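Side-chain contacts in THB11 (Chlamydomonas reinhardtii, PDB 6TD7), which binds heme and probably oxygen as the truncated hemoglobin part of a longer protein, and may take part in nitrite reduction: residues L30-L35 / A55-F60; Y36-L41 / F95-K100; L82-I85 / G89-P92. All coordinates share one frame; numbering follows the deposited sequence.

Contact 1 (L30-L35 / A55-F60). With HEM (protoporphyrin IX containing Fe), chain B; CYN (cyanide ion), chain C.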
loop_
_atom_site.group_PDB
_atom_site.type_symbol
_atom_site.label_atom_id
_atom_site.label_comp_id
_atom_site.label_asym_id
_atom_site.label_seq_id
_atom_site.Cartn_x
_atom_site.Cartn_y
_atom_site.Cartn_z
ATOM N N LEU A 30 -3.151 7.331 8.136
ATOM C CA LEU A 30 -4.449 6.726 8.421
ATOM C C LEU A 30 -4.493 5.280 7.943
ATOM O O LEU A 30 -5.020 4.404 8.641
ATOM C CB LEU A 30 -5.532 7.567 7.752
ATOM C CG LEU A 30 -7.004 7.225 7.929
ATOM C CD1 LEU A 30 -7.346 7.031 9.393
ATOM C CD2 LEU A 30 -7.823 8.355 7.306
ATOM N N PHE A 31 -3.952 5.019 6.753
ATOM C CA PHE A 31 -3.793 3.647 6.272
ATOM C C PHE A 31 -3.142 2.768 7.330
ATOM O O PHE A 31 -3.660 1.696 7.667
ATOM C CB PHE A 31 -2.973 3.666 4.976
ATOM C CG PHE A 31 -2.456 2.317 4.545
ATOM C CD1 PHE A 31 -3.310 1.357 4.026
ATOM C CD2 PHE A 31 -1.102 2.024 4.632
ATOM C CE1 PHE A 31 -2.826 0.119 3.620
ATOM C CE2 PHE A 31 -0.609 0.790 4.227
ATOM C CZ PHE A 31 -1.469 -0.163 3.721
ATOM N N TYR A 32 -2.007 3.200 7.882
ATOM C CA TYR A 32 -1.333 2.362 8.870
ATOM C C TYR A 32 -2.128 2.266 10.166
ATOM O O TYR A 32 -2.123 1.215 10.815
ATOM C CB TYR A 32 0.079 2.877 9.135
ATOM C CG TYR A 32 1.049 2.404 8.082
ATOM C CD1 TYR A 32 1.473 1.080 8.041
ATOM C CD2 TYR A 32 1.521 3.272 7.114
ATOM C CE1 TYR A 32 2.349 0.642 7.063
ATOM C CE2 TYR A 32 2.396 2.847 6.143
ATOM C CZ TYR A 32 2.806 1.536 6.117
ATOM O OH TYR A 32 3.682 1.146 5.133
ATOM N N ARG A 33 -2.830 3.328 10.552
ATOM C CA ARG A 33 -3.677 3.233 11.736
ATOM C C ARG A 33 -4.735 2.147 11.558
ATOM O O ARG A 33 -4.963 1.335 12.462
ATOM C CB ARG A 33 -4.322 4.586 12.027
ATOM C CG ARG A 33 -4.561 4.847 13.504
ATOM C CD ARG A 33 -4.303 6.308 13.859
ATOM N NE ARG A 33 -5.267 7.189 13.209
ATOM C CZ ARG A 33 -4.959 8.263 12.485
ATOM N NH1 ARG A 33 -3.699 8.637 12.310
ATOM N NH2 ARG A 33 -5.934 8.976 11.944
ATOM N N LYS A 34 -5.378 2.108 10.388
ATOM C CA LYS A 34 -6.371 1.074 10.123
ATOM C C LYS A 34 -5.745 -0.317 10.111
ATOM O O LYS A 34 -6.321 -1.269 10.651
ATOM C CB LYS A 34 -7.064 1.357 8.789
ATOM C CG LYS A 34 -7.955 2.586 8.807
ATOM C CD LYS A 34 -8.218 3.107 7.398
ATOM C CE LYS A 34 -9.208 4.260 7.404
ATOM N NZ LYS A 34 -10.600 3.804 7.686
ATOM N N LEU A 35 -4.573 -0.456 9.479
ATOM C CA LEU A 35 -3.918 -1.758 9.399
ATOM C C LEU A 35 -3.688 -2.348 10.782
ATOM O O LEU A 35 -4.036 -3.503 11.050
ATOM C CB LEU A 35 -2.571 -1.643 8.685
ATOM C CG LEU A 35 -2.432 -1.586 7.166
ATOM C CD1 LEU A 35 -0.980 -1.945 6.811
ATOM C CD2 LEU A 35 -3.400 -2.492 6.435
ATOM N N ALA A 55 8.568 3.995 6.529
ATOM C CA ALA A 55 9.802 4.404 5.863
ATOM C C ALA A 55 10.116 3.485 4.689
ATOM O O ALA A 55 10.429 3.950 3.587
ATOM C CB ALA A 55 10.958 4.415 6.864
ATOM N N LYS A 56 10.029 2.168 4.908
ATOM C CA LYS A 56 10.355 1.214 3.853
ATOM C C LYS A 56 9.397 1.323 2.670
ATOM O O LYS A 56 9.795 1.074 1.526
ATOM C CB LYS A 56 10.326 -0.215 4.403
ATOM C CG LYS A 56 11.459 -0.573 5.364
ATOM C CD LYS A 56 12.834 -0.144 4.845
ATOM C CE LYS A 56 13.111 -0.626 3.418
ATOM N NZ LYS A 56 14.305 0.057 2.829
ATOM N N GLN A 57 8.130 1.664 2.932
ATOM C CA GLN A 57 7.091 1.776 1.915
ATOM C C GLN A 57 7.137 3.106 1.173
ATOM O O GLN A 57 6.437 3.260 0.165
ATOM C CB GLN A 57 5.712 1.603 2.583
ATOM C CG GLN A 57 4.525 1.413 1.637
ATOM C CD GLN A 57 3.202 1.936 2.204
ATOM O OE1 GLN A 57 3.143 3.011 2.804
ATOM N NE2 GLN A 57 2.137 1.173 2.000
ATOM N N SER A 58 7.988 4.039 1.616
ATOM C CA SER A 58 7.910 5.413 1.127
ATOM C C SER A 58 8.232 5.507 -0.359
ATOM O O SER A 58 7.590 6.273 -1.087
ATOM C CB SER A 58 8.851 6.310 1.934
ATOM O OG SER A 58 8.296 6.636 3.196
ATOM N N MET A 59 9.225 4.756 -0.833
ATOM C CA MET A 59 9.566 4.849 -2.250
ATOM C C MET A 59 8.380 4.447 -3.118
ATOM O O MET A 59 8.107 5.079 -4.147
ATOM C CB MET A 59 10.777 3.977 -2.570
ATOM C CG MET A 59 11.102 3.930 -4.049
ATOM S SD MET A 59 12.543 2.920 -4.429
ATOM C CE MET A 59 13.805 3.774 -3.489
ATOM N N PHE A 60 7.667 3.392 -2.716
ATOM C CA PHE A 60 6.482 2.963 -3.447
ATOM C C PHE A 60 5.397 4.035 -3.434
ATOM O O PHE A 60 4.759 4.294 -4.461
ATOM C CB PHE A 60 5.955 1.651 -2.850
ATOM C CG PHE A 60 4.751 1.110 -3.560
ATOM C CD1 PHE A 60 4.892 0.365 -4.718
ATOM C CD2 PHE A 60 3.480 1.359 -3.079
ATOM C CE1 PHE A 60 3.790 -0.119 -5.381
ATOM C CE2 PHE A 60 2.376 0.887 -3.740
ATOM C CZ PHE A 60 2.530 0.143 -4.897
HETATM C CHA HEM B . 6.845 -4.025 2.964
HETATM C CHB HEM B . 3.295 -6.208 5.502
HETATM C CHC HEM B . -0.123 -4.388 2.568
HETATM C CHD HEM B . 3.451 -2.573 -0.262
HETATM C C1A HEM B . 6.193 -4.754 3.943
HETATM C C2A HEM B . 6.764 -5.394 5.119
HETATM C C3A HEM B . 5.769 -5.980 5.793
HETATM C C4A HEM B . 4.531 -5.746 5.090
HETATM C CMA HEM B . 5.888 -6.774 7.110
HETATM C CAA HEM B . 8.244 -5.403 5.571
HETATM C CBA HEM B . 9.175 -5.942 4.498
HETATM C CGA HEM B . 10.605 -5.676 4.907
HETATM O O1A HEM B . 11.509 -6.326 4.321
HETATM O O2A HEM B . 10.846 -4.825 5.804
HETATM C C1B HEM B . 2.070 -5.860 4.970
HETATM C C2B HEM B . 0.778 -6.194 5.532
HETATM C C3B HEM B . -0.172 -5.707 4.728
HETATM C C4B HEM B . 0.481 -5.035 3.623
HETATM C CMB HEM B . 0.545 -6.991 6.833
HETATM C CAB HEM B . -1.692 -5.843 4.971
HETATM C CBB HEM B . -2.587 -5.610 4.010
HETATM C C1C HEM B . 0.575 -3.731 1.578
HETATM C C2C HEM B . -0.050 -2.988 0.518
HETATM C C3C HEM B . 0.904 -2.503 -0.272
HETATM C C4C HEM B . 2.203 -2.882 0.263
HETATM C CMC HEM B . -1.574 -2.829 0.320
HETATM C CAC HEM B . 0.615 -1.653 -1.521
HETATM C CBC HEM B . 1.389 -1.783 -2.598
HETATM C C1D HEM B . 4.656 -2.726 0.408
HETATM C C2D HEM B . 5.913 -2.097 0.062
HETATM C C3D HEM B . 6.840 -2.503 0.941
HETATM C C4D HEM B . 6.217 -3.391 1.899
HETATM C CMD HEM B . 6.119 -1.138 -1.129
HETATM C CAD HEM B . 8.315 -2.071 0.995
HETATM C CBD HEM B . 9.224 -2.871 0.083
HETATM C CGD HEM B . 10.545 -2.161 0.202
HETATM O O1D HEM B . 10.865 -1.331 -0.690
HETATM O O2D HEM B . 11.256 -2.401 1.212
HETATM N NA HEM B . 4.828 -4.996 3.964
HETATM N NB HEM B . 1.851 -5.147 3.804
HETATM N NC HEM B . 1.956 -3.639 1.403
HETATM N ND HEM B . 4.884 -3.505 1.532
HETATM FE FE HEM B . 3.407 -4.282 2.656
HETATM C C CYN C . 3.107 -2.408 3.822
HETATM N N CYN C . 3.376 -1.535 4.533
#
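Tyr-32 and Gln-57 meet on the distal side of the heme, where the B helix (21-36) faces the E helix (50-64) of the truncated-globin fold. The two backbones stay well separated; the nearest CA atoms, of Tyr-32 and Gln-57, are 10.9 Å apart. Buried side chains bridge the gap around the cyanide. Tyr-32 OH donates a hydrogen bond to the cyanide N at 2.8 Å. Gln-57 OE1 sits at the edge of the same ring, 3.0 Å from Tyr-32 OH. The amide reaches this point on a chain extended beyond CG, which is anti to the backbone N (chi1 -168°). Its plane is turned 58° from the phenol ring. The other amide atom, NE2, lies 3.6 Å from Phe-31 CE2. With an alanine in place of Gln-57 the amide is gone, which is likely to open a gap beside the phenol and leave Tyr-32 OH freer to shift from the cyanide N. The outer side is looser: Arg-33, Ala-55 and Met-59 are exposed. Lys-34 ties its helix to helix 92-108 by salt bridges with Glu-104 and Glu-108. Within the pocket, Phe-31 CD2 lies 3.8 Å above one face of the Tyr-32 ring, offset toward its rim.

Contact 2 (Y36-L41 / F95-K100). With HEM (protoporphyrin IX containing Fe), chain B.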
loop_
_atom_site.group_PDB
_atom_site.type_symbol
_atom_site.label_atom_id
_atom_site.label_comp_id
_atom_site.label_asym_id
_atom_site.label_seq_id
_atom_site.Cartn_x
_atom_site.Cartn_y
_atom_site.Cartn_z
ATOM N N TYR A 36 -3.059 -1.569 11.664
ATOM C CA TYR A 36 -2.680 -2.066 12.980
ATOM C C TYR A 36 -3.881 -2.267 13.889
ATOM O O TYR A 36 -3.769 -2.972 14.896
ATOM C CB TYR A 36 -1.683 -1.101 13.624
ATOM C CG TYR A 36 -0.252 -1.320 13.186
ATOM C CD1 TYR A 36 0.231 -0.757 12.013
ATOM C CD2 TYR A 36 0.616 -2.093 13.946
ATOM C CE1 TYR A 36 1.538 -0.959 11.609
ATOM C CE2 TYR A 36 1.924 -2.298 13.551
ATOM C CZ TYR A 36 2.378 -1.726 12.383
ATOM O OH TYR A 36 3.677 -1.930 11.989
ATOM N N ALA A 37 -5.019 -1.662 13.564
ATOM C CA ALA A 37 -6.251 -1.860 14.310
ATOM C C ALA A 37 -7.046 -3.069 13.833
ATOM O O ALA A 37 -8.076 -3.390 14.433
ATOM C CB ALA A 37 -7.123 -0.605 14.209
ATOM N N ASP A 38 -6.598 -3.750 12.786
ATOM C CA ASP A 38 -7.385 -4.858 12.245
ATOM C C ASP A 38 -6.946 -6.174 12.874
ATOM O O ASP A 38 -5.754 -6.499 12.846
ATOM C CB ASP A 38 -7.235 -4.930 10.733
ATOM C CG ASP A 38 -8.095 -6.010 10.116
ATOM O OD1 ASP A 38 -7.737 -7.199 10.235
ATOM O OD2 ASP A 38 -9.138 -5.667 9.523
ATOM N N PRO A 39 -7.873 -6.971 13.422
ATOM C CA PRO A 39 -7.457 -8.181 14.152
ATOM C C PRO A 39 -6.924 -9.296 13.265
ATOM O O PRO A 39 -6.243 -10.190 13.781
ATOM C CB PRO A 39 -8.740 -8.610 14.880
ATOM C CG PRO A 39 -9.847 -8.063 14.043
ATOM C CD PRO A 39 -9.335 -6.773 13.466
ATOM N N GLN A 40 -7.210 -9.282 11.959
ATOM C CA GLN A 40 -6.630 -10.280 11.062
ATOM C C GLN A 40 -5.239 -9.875 10.589
ATOM O O GLN A 40 -4.390 -10.746 10.364
ATOM C CB GLN A 40 -7.554 -10.514 9.861
ATOM C CG GLN A 40 -6.943 -11.304 8.694
ATOM C CD GLN A 40 -6.686 -12.774 9.009
ATOM O OE1 GLN A 40 -7.241 -13.327 9.960
ATOM N NE2 GLN A 40 -5.844 -13.416 8.197
ATOM N N LEU A 41 -4.977 -8.578 10.439
ATOM C CA LEU A 41 -3.683 -8.128 9.941
ATOM C C LEU A 41 -2.655 -7.941 11.045
ATOM O O LEU A 41 -1.452 -7.984 10.768
ATOM C CB LEU A 41 -3.843 -6.816 9.170
ATOM C CG LEU A 41 -4.833 -6.883 8.005
ATOM C CD1 LEU A 41 -4.901 -5.546 7.293
ATOM C CD2 LEU A 41 -4.471 -7.997 7.031
ATOM N N PHE A 95 -4.285 -8.946 1.649
ATOM C CA PHE A 95 -3.929 -7.815 0.800
ATOM C C PHE A 95 -5.167 -7.031 0.375
ATOM O O PHE A 95 -5.131 -5.796 0.306
ATOM C CB PHE A 95 -3.151 -8.296 -0.427
ATOM C CG PHE A 95 -2.419 -7.193 -1.144
ATOM C CD1 PHE A 95 -1.285 -6.625 -0.591
ATOM C CD2 PHE A 95 -2.868 -6.718 -2.362
ATOM C CE1 PHE A 95 -0.612 -5.604 -1.239
ATOM C CE2 PHE A 95 -2.195 -5.696 -3.016
ATOM C CZ PHE A 95 -1.069 -5.141 -2.453
ATOM N N ASP A 96 -6.271 -7.725 0.081
ATOM C CA ASP A 96 -7.517 -7.032 -0.229
ATOM C C ASP A 96 -7.907 -6.085 0.902
ATOM O O ASP A 96 -8.302 -4.938 0.666
ATOM C CB ASP A 96 -8.647 -8.037 -0.473
ATOM C CG ASP A 96 -8.491 -8.815 -1.770
ATOM O OD1 ASP A 96 -7.741 -8.384 -2.675
ATOM O OD2 ASP A 96 -9.158 -9.865 -1.886
ATOM N N LEU A 97 -7.815 -6.558 2.144
ATOM C CA LEU A 97 -8.149 -5.711 3.286
ATOM C C LEU A 97 -7.243 -4.487 3.337
ATOM O O LEU A 97 -7.710 -3.369 3.586
ATOM C CB LEU A 97 -8.048 -6.538 4.563
ATOM C CG LEU A 97 -8.704 -6.073 5.859
ATOM C CD1 LEU A 97 -10.089 -5.494 5.640
ATOM C CD2 LEU A 97 -8.765 -7.272 6.798
ATOM N N GLY A 98 -5.945 -4.680 3.103
ATOM C CA GLY A 98 -5.046 -3.542 3.017
ATOM C C GLY A 98 -5.474 -2.540 1.963
ATOM O O GLY A 98 -5.434 -1.330 2.191
ATOM N N MET A 99 -5.884 -3.026 0.788
ATOM C CA MET A 99 -6.313 -2.107 -0.263
ATOM C C MET A 99 -7.610 -1.397 0.115
ATOM O O MET A 99 -7.779 -0.208 -0.177
ATOM C CB MET A 99 -6.448 -2.853 -1.593
ATOM C CG MET A 99 -5.124 -2.876 -2.367
ATOM S SD MET A 99 -5.120 -3.804 -3.921
ATOM C CE MET A 99 -6.007 -5.290 -3.460
ATOM N N LYS A 100 -8.533 -2.104 0.775
ATOM C CA LYS A 100 -9.727 -1.454 1.305
ATOM C C LYS A 100 -9.350 -0.301 2.227
ATOM O O LYS A 100 -9.908 0.799 2.131
ATOM C CB LYS A 100 -10.590 -2.481 2.047
ATOM C CG LYS A 100 -11.876 -1.934 2.680
ATOM C CD LYS A 100 -11.994 -2.312 4.163
ATOM C CE LYS A 100 -13.407 -2.748 4.539
ATOM N NZ LYS A 100 -13.945 -1.977 5.693
HETATM C CHA HEM B . 6.845 -4.025 2.964
HETATM C CHB HEM B . 3.295 -6.208 5.502
HETATM C CHC HEM B . -0.123 -4.388 2.568
HETATM C CHD HEM B . 3.451 -2.573 -0.262
HETATM C C1A HEM B . 6.193 -4.754 3.943
HETATM C C2A HEM B . 6.764 -5.394 5.119
HETATM C C3A HEM B . 5.769 -5.980 5.793
HETATM C C4A HEM B . 4.531 -5.746 5.090
HETATM C CMA HEM B . 5.888 -6.774 7.110
HETATM C CAA HEM B . 8.244 -5.403 5.571
HETATM C CBA HEM B . 9.175 -5.942 4.498
HETATM C CGA HEM B . 10.605 -5.676 4.907
HETATM O O1A HEM B . 11.509 -6.326 4.321
HETATM O O2A HEM B . 10.846 -4.825 5.804
HETATM C C1B HEM B . 2.070 -5.860 4.970
HETATM C C2B HEM B . 0.778 -6.194 5.532
HETATM C C3B HEM B . -0.172 -5.707 4.728
HETATM C C4B HEM B . 0.481 -5.035 3.623
HETATM C CMB HEM B . 0.545 -6.991 6.833
HETATM C CAB HEM B . -1.692 -5.843 4.971
HETATM C CBB HEM B . -2.587 -5.610 4.010
HETATM C C1C HEM B . 0.575 -3.731 1.578
HETATM C C2C HEM B . -0.050 -2.988 0.518
HETATM C C3C HEM B . 0.904 -2.503 -0.272
HETATM C C4C HEM B . 2.203 -2.882 0.263
HETATM C CMC HEM B . -1.574 -2.829 0.320
HETATM C CAC HEM B . 0.615 -1.653 -1.521
HETATM C CBC HEM B . 1.389 -1.783 -2.598
HETATM C C1D HEM B . 4.656 -2.726 0.408
HETATM C C2D HEM B . 5.913 -2.097 0.062
HETATM C C3D HEM B . 6.840 -2.503 0.941
HETATM C C4D HEM B . 6.217 -3.391 1.899
HETATM C CMD HEM B . 6.119 -1.138 -1.129
HETATM C CAD HEM B . 8.315 -2.071 0.995
HETATM C CBD HEM B . 9.224 -2.871 0.083
HETATM C CGD HEM B . 10.545 -2.161 0.202
HETATM O O1D HEM B . 10.865 -1.331 -0.690
HETATM O O2D HEM B . 11.256 -2.401 1.212
HETATM N NA HEM B . 4.828 -4.996 3.964
HETATM N NB HEM B . 1.851 -5.147 3.804
HETATM N NC HEM B . 1.956 -3.639 1.403
HETATM N ND HEM B . 4.884 -3.505 1.532
HETATM FE FE HEM B . 3.407 -4.282 2.656
#
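An Asx turn at Asp-38, in the loop that follows the B helix (21-36), packs against Leu-97 on the G helix (92-108) beside a heme vinyl group. The carboxylate is held at both oxygens. OD1 accepts two backbone N-H groups, from Gln-40 N at 2.8 Å and from Leu-41 N at 3.1 Å. Both donors come on the anti side of OD1, from opposite faces of the carboxylate plane. OD2 is hydrogen-bonded to Tyr-101 OH, further along the G helix. Asp-38 and Leu-97 approach from opposite directions, and Leu-97 CD2 comes within 3.2 Å of Asp-38 OD2. The side chain of Leu-97 has CG anti to its backbone N (chi1 -162°), which carries the branch over to the loop. Its CG also touches Leu-41 CD1 at 4.1 Å. That same methyl of Leu-41 is 4.0 Å from the vinyl carbon CAB of the heme. Gly-98 covers the vinyl from the helix, with its CA 3.4 Å from HEM CBB. As a glycine, it has no CB to run into CBB. One turn earlier, Phe-95 CE1 is 3.2 Å from HEM C2C. No hydrogen bond crosses between the segments; Leu-97 packs on Leu-41 and on the carboxylate of Asp-38. The one charge buried here has its oxygens bound by backbone N-H groups and a tyrosine hydroxyl, which probably makes the burial tolerable.

Contact 3 (L82-I85 / G89-P92). With HEM (protoporphyrin IX containing Fe), chain B.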
loop_
_atom_site.group_PDB
_atom_site.type_symbol
_atom_site.label_atom_id
_atom_site.label_comp_id
_atom_site.label_asym_id
_atom_site.label_seq_id
_atom_site.Cartn_x
_atom_site.Cartn_y
_atom_site.Cartn_z
ATOM N N LEU A 82 7.612 -11.938 1.695
ATOM C CA LEU A 82 7.690 -13.393 1.590
ATOM C C LEU A 82 7.858 -14.050 2.956
ATOM O O LEU A 82 7.451 -15.203 3.138
ATOM C CB LEU A 82 8.827 -13.801 0.648
ATOM C CG LEU A 82 8.872 -15.289 0.279
ATOM C CD1 LEU A 82 7.549 -15.749 -0.329
ATOM C CD2 LEU A 82 10.022 -15.611 -0.678
ATOM N N ARG A 83 8.437 -13.338 3.925
ATOM C CA ARG A 83 8.528 -13.876 5.278
ATOM C C ARG A 83 7.141 -14.075 5.885
ATOM O O ARG A 83 6.834 -15.148 6.416
ATOM C CB ARG A 83 9.362 -12.952 6.165
ATOM C CG ARG A 83 10.838 -12.881 5.817
ATOM C CD ARG A 83 11.485 -11.660 6.467
ATOM N NE ARG A 83 11.010 -10.417 5.861
ATOM C CZ ARG A 83 11.663 -9.728 4.926
ATOM N NH1 ARG A 83 12.844 -10.142 4.480
ATOM N NH2 ARG A 83 11.135 -8.615 4.436
ATOM N N ILE A 84 6.289 -13.047 5.834
ATOM C CA ILE A 84 4.985 -13.207 6.468
ATOM C C ILE A 84 4.111 -14.161 5.658
ATOM O O ILE A 84 3.228 -14.825 6.214
ATOM C CB ILE A 84 4.285 -11.855 6.701
ATOM C CG1 ILE A 84 4.207 -11.002 5.433
ATOM C CG2 ILE A 84 5.009 -11.081 7.796
ATOM C CD1 ILE A 84 3.241 -9.837 5.572
ATOM N N ILE A 85 4.345 -14.259 4.344
ATOM C CA ILE A 85 3.648 -15.259 3.537
ATOM C C ILE A 85 3.987 -16.661 4.031
ATOM O O ILE A 85 3.108 -17.431 4.435
ATOM C CB ILE A 85 3.998 -15.099 2.044
ATOM C CG1 ILE A 85 3.370 -13.819 1.487
ATOM C CG2 ILE A 85 3.533 -16.326 1.243
ATOM C CD1 ILE A 85 3.766 -13.505 0.059
ATOM N N GLY A 89 1.342 -17.046 6.757
ATOM C CA GLY A 89 0.198 -17.267 5.897
ATOM C C GLY A 89 -0.447 -16.029 5.321
ATOM O O GLY A 89 -1.607 -16.097 4.900
ATOM N N PHE A 90 0.255 -14.897 5.301
ATOM C CA PHE A 90 -0.209 -13.707 4.590
ATOM C C PHE A 90 -0.764 -14.098 3.226
ATOM O O PHE A 90 -0.078 -14.739 2.426
ATOM C CB PHE A 90 0.952 -12.723 4.437
ATOM C CG PHE A 90 0.555 -11.358 3.939
ATOM C CD1 PHE A 90 -0.353 -10.582 4.641
ATOM C CD2 PHE A 90 1.133 -10.830 2.792
ATOM C CE1 PHE A 90 -0.700 -9.326 4.193
ATOM C CE2 PHE A 90 0.794 -9.568 2.342
ATOM C CZ PHE A 90 -0.123 -8.815 3.045
ATOM N N SER A 91 -2.004 -13.703 2.968
ATOM C CA SER A 91 -2.798 -14.233 1.871
ATOM C C SER A 91 -3.344 -13.125 0.993
ATOM O O SER A 91 -3.393 -11.959 1.398
ATOM C CB SER A 91 -3.971 -15.066 2.418
ATOM O OG SER A 91 -4.890 -14.231 3.103
ATOM N N PRO A 92 -3.773 -13.459 -0.226
ATOM C CA PRO A 92 -4.424 -12.446 -1.071
ATOM C C PRO A 92 -5.587 -11.748 -0.389
ATOM O O PRO A 92 -5.821 -10.556 -0.627
ATOM C CB PRO A 92 -4.888 -13.263 -2.285
ATOM C CG PRO A 92 -3.941 -14.403 -2.350
ATOM C CD PRO A 92 -3.585 -14.740 -0.932
HETATM C CHA HEM B . 6.845 -4.025 2.964
HETATM C CHB HEM B . 3.295 -6.208 5.502
HETATM C CHC HEM B . -0.123 -4.388 2.568
HETATM C CHD HEM B . 3.451 -2.573 -0.262
HETATM C C1A HEM B . 6.193 -4.754 3.943
HETATM C C2A HEM B . 6.764 -5.394 5.119
HETATM C C3A HEM B . 5.769 -5.980 5.793
HETATM C C4A HEM B . 4.531 -5.746 5.090
HETATM C CMA HEM B . 5.888 -6.774 7.110
HETATM C CAA HEM B . 8.244 -5.403 5.571
HETATM C CBA HEM B . 9.175 -5.942 4.498
HETATM C CGA HEM B . 10.605 -5.676 4.907
HETATM O O1A HEM B . 11.509 -6.326 4.321
HETATM O O2A HEM B . 10.846 -4.825 5.804
HETATM C C1B HEM B . 2.070 -5.860 4.970
HETATM C C2B HEM B . 0.778 -6.194 5.532
HETATM C C3B HEM B . -0.172 -5.707 4.728
HETATM C C4B HEM B . 0.481 -5.035 3.623
HETATM C CMB HEM B . 0.545 -6.991 6.833
HETATM C CAB HEM B . -1.692 -5.843 4.971
HETATM C CBB HEM B . -2.587 -5.610 4.010
HETATM C C1C HEM B . 0.575 -3.731 1.578
HETATM C C2C HEM B . -0.050 -2.988 0.518
HETATM C C3C HEM B . 0.904 -2.503 -0.272
HETATM C C4C HEM B . 2.203 -2.882 0.263
HETATM C CMC HEM B . -1.574 -2.829 0.320
HETATM C CAC HEM B . 0.615 -1.653 -1.521
HETATM C CBC HEM B . 1.389 -1.783 -2.598
HETATM C C1D HEM B . 4.656 -2.726 0.408
HETATM C C2D HEM B . 5.913 -2.097 0.062
HETATM C C3D HEM B . 6.840 -2.503 0.941
HETATM C C4D HEM B . 6.217 -3.391 1.899
HETATM C CMD HEM B . 6.119 -1.138 -1.129
HETATM C CAD HEM B . 8.315 -2.071 0.995
HETATM C CBD HEM B . 9.224 -2.871 0.083
HETATM C CGD HEM B . 10.545 -2.161 0.202
HETATM O O1D HEM B . 10.865 -1.331 -0.690
HETATM O O2D HEM B . 11.256 -2.401 1.212
HETATM N NA HEM B . 4.828 -4.996 3.964
HETATM N NB HEM B . 1.851 -5.147 3.804
HETATM N NC HEM B . 1.956 -3.639 1.403
HETATM N ND HEM B . 4.884 -3.505 1.532
HETATM FE FE HEM B . 3.407 -4.282 2.656
#
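Phe-90 folds back against Ile-84 and Ile-85 at the C-terminal end of the F helix (77-88) of the globin fold. Gly-89, with positive phi, turns the chain out of the helix, and its N bonds to Ile-85 O. Phe-90 N bonds to Ile-84 O at 3.1 Å, nearly straight at 162°. Ile-84 CG1 stands between its own backbone N and carbonyl carbon (chi1 52°). Its CD1 touches both the face of the Phe-90 ring and HEM CHB, the latter at 3.6 Å. Tyr-44 adds an edge-to-face ring contact, and the axial ligand His-81 is close by. Phe-90 CB rests 3.6 Å from Ile-84 O. CG lies 3.5 Å from Ile-84 CD1, which sits over one face of the ring in a CH-pi contact, 19° off the ring normal. The two side chains run side by side and point the same way. CD1, CD2 and CE2 of the ring also touch Ile-84 CD1, and Ile-85 CG1 stands at the ring edge, 4.0 Å from Phe-90 CD2. At the corner of the ring across from CD2, CE1 reaches the vinyl carbon CAB of the heme at 3.7 Å. At the tip, Phe-90 CZ lies 3.5 Å from HEM C3B.

In the fold
All three contacts touch the heme, each in a different place. Contact 1 lies deepest; its centre is about 6 Å from the centre of the chain, and it lines the distal pocket with polar groups. Contact 2 is also buried but sits at the vinyl border, where apolar packing adjoins a well-bonded carboxylate. Contact 3 is only partly buried, its centre about 15 Å from the centre of the chain; it pairs a helix end with the following turn on the proximal side. The first segment of contact 2 continues directly from that of contact 1, and Phe-31 and Leu-35 pack against Gly-98 and Leu-41. The turn of contact 3 leads into the G helix of contact 2. Contacts 1 and 3 do not touch.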